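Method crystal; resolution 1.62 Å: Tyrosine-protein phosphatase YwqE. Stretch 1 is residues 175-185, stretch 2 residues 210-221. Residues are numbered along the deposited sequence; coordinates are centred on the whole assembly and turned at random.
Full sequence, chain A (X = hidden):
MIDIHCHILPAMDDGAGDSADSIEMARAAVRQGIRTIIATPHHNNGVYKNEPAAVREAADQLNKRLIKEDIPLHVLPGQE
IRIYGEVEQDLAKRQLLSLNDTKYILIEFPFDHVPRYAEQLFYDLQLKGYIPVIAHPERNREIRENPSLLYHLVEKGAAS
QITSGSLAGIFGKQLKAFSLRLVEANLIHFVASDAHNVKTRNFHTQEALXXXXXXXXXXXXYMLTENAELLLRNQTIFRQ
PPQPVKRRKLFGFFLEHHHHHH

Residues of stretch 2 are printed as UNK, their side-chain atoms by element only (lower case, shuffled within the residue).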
# COMPACT_ATOMS: atom_id res chain seq x y z
N LEU A 175 13.30 -7.89 -8.95
CA LEU A 175 12.29 -7.00 -8.46
C LEU A 175 12.92 -5.61 -8.14
O LEU A 175 12.39 -4.60 -8.52
CB LEU A 175 11.62 -7.65 -7.25
CG LEU A 175 10.13 -7.60 -6.98
CD1 LEU A 175 9.34 -7.72 -8.24
CD2 LEU A 175 9.61 -8.56 -5.92
N LYS A 176 14.09 -5.57 -7.48
CA LYS A 176 14.73 -4.27 -7.16
C LYS A 176 15.04 -3.40 -8.38
O LYS A 176 14.76 -2.19 -8.41
CB LYS A 176 16.03 -4.46 -6.35
CG LYS A 176 16.74 -3.14 -6.03
CD LYS A 176 17.98 -3.36 -5.16
CE LYS A 176 18.75 -2.07 -5.04
NZ LYS A 176 19.95 -2.21 -4.16
N ALA A 177 15.66 -4.00 -9.38
CA ALA A 177 15.99 -3.32 -10.61
C ALA A 177 14.76 -2.71 -11.29
O ALA A 177 14.79 -1.55 -11.73
CB ALA A 177 16.69 -4.30 -11.56
N PHE A 178 13.67 -3.48 -11.35
CA PHE A 178 12.43 -3.01 -11.97
C PHE A 178 11.82 -1.85 -11.18
O PHE A 178 11.33 -0.87 -11.77
CB PHE A 178 11.44 -4.15 -12.13
CG PHE A 178 10.18 -3.75 -12.86
CD1 PHE A 178 10.25 -3.12 -14.10
CD2 PHE A 178 8.94 -4.01 -12.31
CE1 PHE A 178 9.09 -2.75 -14.78
CE2 PHE A 178 7.77 -3.64 -12.99
CZ PHE A 178 7.85 -3.01 -14.21
N SER A 179 11.88 -1.94 -9.86
CA SER A 179 11.26 -0.95 -8.99
C SER A 179 11.90 0.41 -9.16
O SER A 179 11.21 1.44 -9.18
CB SER A 179 11.38 -1.40 -7.53
OG SER A 179 10.77 -2.65 -7.31
N LEU A 180 13.22 0.43 -9.28
CA LEU A 180 13.96 1.66 -9.51
C LEU A 180 13.57 2.32 -10.84
O LEU A 180 13.52 3.54 -10.93
CB LEU A 180 15.46 1.39 -9.45
CG LEU A 180 16.02 1.17 -8.04
CD1 LEU A 180 17.46 0.70 -8.16
CD2 LEU A 180 15.95 2.47 -7.23
N ARG A 181 13.31 1.50 -11.86
CA ARG A 181 12.80 1.98 -13.15
C ARG A 181 11.48 2.72 -12.98
O ARG A 181 11.33 3.84 -13.48
CB ARG A 181 12.67 0.83 -14.16
CG ARG A 181 14.03 0.36 -14.68
CD ARG A 181 13.94 -0.97 -15.41
NE ARG A 181 13.15 -0.90 -16.64
CZ ARG A 181 12.54 -1.94 -17.19
NH1 ARG A 181 12.62 -3.14 -16.64
NH2 ARG A 181 11.85 -1.79 -18.31
N LEU A 182 10.54 2.12 -12.24
CA LEU A 182 9.22 2.73 -12.00
C LEU A 182 9.34 4.04 -11.21
O LEU A 182 8.67 5.04 -11.53
CB LEU A 182 8.29 1.74 -11.29
CG LEU A 182 7.97 0.41 -12.00
CD1 LEU A 182 6.94 -0.45 -11.26
CD2 LEU A 182 7.55 0.66 -13.47
N VAL A 183 10.18 4.04 -10.18
CA VAL A 183 10.39 5.25 -9.39
C VAL A 183 10.97 6.39 -10.24
O VAL A 183 10.49 7.52 -10.18
CB VAL A 183 11.29 5.02 -8.13
CG1 VAL A 183 11.56 6.35 -7.45
CG2 VAL A 183 10.62 4.04 -7.13
N GLU A 184 11.99 6.09 -11.04
CA GLU A 184 12.61 7.05 -11.95
C GLU A 184 11.59 7.72 -12.89
O GLU A 184 11.68 8.92 -13.16
CB GLU A 184 13.66 6.34 -12.80
CG GLU A 184 14.57 7.29 -13.52
CD GLU A 184 15.60 6.58 -14.36
OE1 GLU A 184 15.33 6.33 -15.55
OE2 GLU A 184 16.69 6.30 -13.82
N ALA A 185 10.65 6.91 -13.38
CA ALA A 185 9.63 7.36 -14.33
C ALA A 185 8.48 8.13 -13.67
O ALA A 185 7.49 8.47 -14.34
CB ALA A 185 9.09 6.16 -15.08
N UNK A 210 17.15 4.25 2.10
CA UNK A 210 18.57 4.44 1.80
C UNK A 210 18.85 4.16 0.31
O UNK A 210 19.60 4.89 -0.34
c UNK A 210 19.45 3.56 2.70
c UNK A 210 21.47 5.07 2.51
c UNK A 210 20.94 3.79 2.52
o UNK A 210 25.06 4.37 2.03
c UNK A 210 22.85 5.28 2.35
c UNK A 210 23.18 2.90 2.21
c UNK A 210 21.80 2.71 2.37
c UNK A 210 23.69 4.19 2.19
N UNK A 211 18.24 3.11 -0.23
CA UNK A 211 18.36 2.81 -1.65
C UNK A 211 17.87 4.01 -2.48
O UNK A 211 18.55 4.44 -3.42
c UNK A 211 18.36 0.30 -1.50
c UNK A 211 17.35 1.41 -3.52
c UNK A 211 17.60 1.51 -2.01
N UNK A 212 16.71 4.56 -2.12
CA UNK A 212 16.18 5.74 -2.79
C UNK A 212 17.08 6.97 -2.70
O UNK A 212 17.24 7.69 -3.68
c UNK A 212 13.47 5.06 -4.15
c UNK A 212 14.78 6.08 -2.27
c UNK A 212 12.41 5.43 -1.89
c UNK A 212 13.69 5.08 -2.64
N UNK A 213 17.65 7.20 -1.52
CA UNK A 213 18.53 8.34 -1.29
C UNK A 213 19.80 8.20 -2.13
O UNK A 213 20.25 9.16 -2.75
o UNK A 213 21.56 10.96 0.77
c UNK A 213 20.99 9.88 0.51
c UNK A 213 19.47 9.82 0.61
c UNK A 213 18.87 8.47 0.19
o UNK A 213 21.63 8.85 0.17
N UNK A 214 20.36 6.99 -2.18
CA UNK A 214 21.57 6.75 -2.98
C UNK A 214 21.31 6.92 -4.47
O UNK A 214 22.17 7.46 -5.19
c UNK A 214 22.15 5.37 -2.71
c UNK A 214 22.69 2.72 -1.21
c UNK A 214 23.63 3.91 -1.26
n UNK A 214 23.40 1.40 -1.23
c UNK A 214 22.88 5.24 -1.37
N UNK A 215 20.15 6.47 -4.94
CA UNK A 215 19.82 6.47 -6.38
C UNK A 215 19.33 7.80 -6.93
O UNK A 215 19.62 8.13 -8.11
c UNK A 215 19.32 3.96 -6.61
o UNK A 215 21.60 3.26 -6.76
c UNK A 215 18.79 5.38 -6.70
o UNK A 215 20.67 4.09 -8.57
c UNK A 215 20.62 3.75 -7.37
N UNK A 216 18.61 8.56 -6.11
CA UNK A 216 17.89 9.74 -6.60
C UNK A 216 18.18 11.02 -5.83
O UNK A 216 17.72 12.10 -6.23
c UNK A 216 15.95 8.30 -7.38
c UNK A 216 16.00 8.31 -8.77
c UNK A 216 16.38 9.49 -6.59
c UNK A 216 15.09 6.04 -7.44
c UNK A 216 15.50 7.16 -6.73
c UNK A 216 15.14 6.06 -8.84
c UNK A 216 15.59 7.19 -9.51
N UNK A 217 18.93 10.92 -4.74
CA UNK A 217 19.14 12.07 -3.86
C UNK A 217 18.04 12.18 -2.81
O UNK A 217 17.06 11.44 -2.85
N UNK A 218 18.22 13.12 -1.90
CA UNK A 218 17.40 13.21 -0.69
C UNK A 218 15.96 13.66 -0.93
O UNK A 218 15.04 13.26 -0.19
c UNK A 218 18.08 14.15 0.31
o UNK A 218 18.11 15.47 -0.20
N UNK A 219 15.74 14.47 -1.96
CA UNK A 219 14.43 15.09 -2.14
C UNK A 219 13.33 14.13 -2.55
O UNK A 219 12.19 14.30 -2.15
c UNK A 219 14.50 16.30 -3.07
c UNK A 219 15.32 17.43 -2.48
c UNK A 219 14.74 17.95 -1.18
o UNK A 219 15.28 17.61 -0.10
o UNK A 219 13.73 18.68 -1.25
N UNK A 220 13.68 13.11 -3.33
CA UNK A 220 12.68 12.14 -3.78
C UNK A 220 12.09 11.29 -2.63
O UNK A 220 10.86 11.21 -2.50
c UNK A 220 12.57 8.87 -4.80
c UNK A 220 12.47 10.14 -5.61
c UNK A 220 13.26 11.28 -4.93
c UNK A 220 11.02 10.51 -5.90
N UNK A 221 12.93 10.67 -1.78
CA UNK A 221 12.32 9.90 -0.69
C UNK A 221 11.54 10.76 0.30
O UNK A 221 10.57 10.27 0.88
c UNK A 221 14.73 9.88 -0.55
c UNK A 221 14.38 10.39 -1.89
c UNK A 221 13.50 9.18 -0.03

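Position 210 carries one carbon and then a six-carbon ring bearing one oxygen, the pattern of tyrosine; the side chain of Tyr210 is out of reach of stretch 1. At 211 a single carbon bears two more, a beta-branched trio lying near Lys176 and Leu180, which identifies valine. Val211 sets CG2 4.0 Å from Lys176 NZ and CG1 4.1 Å from Leu180 CD2. Position 212 has four carbons forked at the second, the tip touching Val183, so the branch is at gamma and the residue is leucine; Leu212 CD2 lies 4.0 Å from Val183 CG1.

At 213 three carbons end in two oxygens, a carboxylate one methylene longer than aspartate: Glu213, out of reach of stretch 1. Position 214 is a row of four carbons ending in nitrogen, hence Lys214, also without contact. The atoms of 215 repeat the three-carbon carboxylate and approach Leu180. In Glu215, the aliphatic CG makes that approach, 3.7 Å from Leu180 CD2.

Position 216 has one carbon and a six-carbon ring with no oxygen, packed against Leu180, Val183 and Glu184; it is phenylalanine. Phe216 CE2 sits 3.5 Å from Val183 CG1 and 3.7 Å from Leu180 CD2, while CZ lies 3.7 Å from Leu180 O, which meets the ring at its edge. Leu180 O already accepts the helical hydrogen bond from Glu184 N, at 3.0 Å.

No side-chain atom exists at 217. Its phi of 87° and psi of 174° would jam a CB against the preceding carbonyl oxygen, so Gly217 fits the backbone as the helix ends. One carbon and one oxygen at 218 give Ser218, and the three-carbon carboxylate at 219 gives Glu219; both are remote from stretch 1. Position 220 has four carbons forked at the second and reaches Val183: Leu220 CD1 is 3.8 Å from Val183 CG1. At 221 three carbons close a ring onto the backbone nitrogen, defining Pro221, which makes no contact.

The contact works through apolar packing, with no hydrogen bond across it. Helices 175-184 and 210-216 cross at -60°, their axes approaching to 11.7 Å, a spacing that side chains must fill. Val183 points toward stretch 2 and its CG1 touches Leu212, Phe216 and Leu220, joining residues before and after the glycine turn. Leu180 starts sideways, but its end comes nearer and meets Val211, Glu215 and Phe216. The 354 Å² buried in total thus centres on Leu180, Val183 and the Phe216 ring.

Stretch 2 210-221: YVLEKEFGSELP
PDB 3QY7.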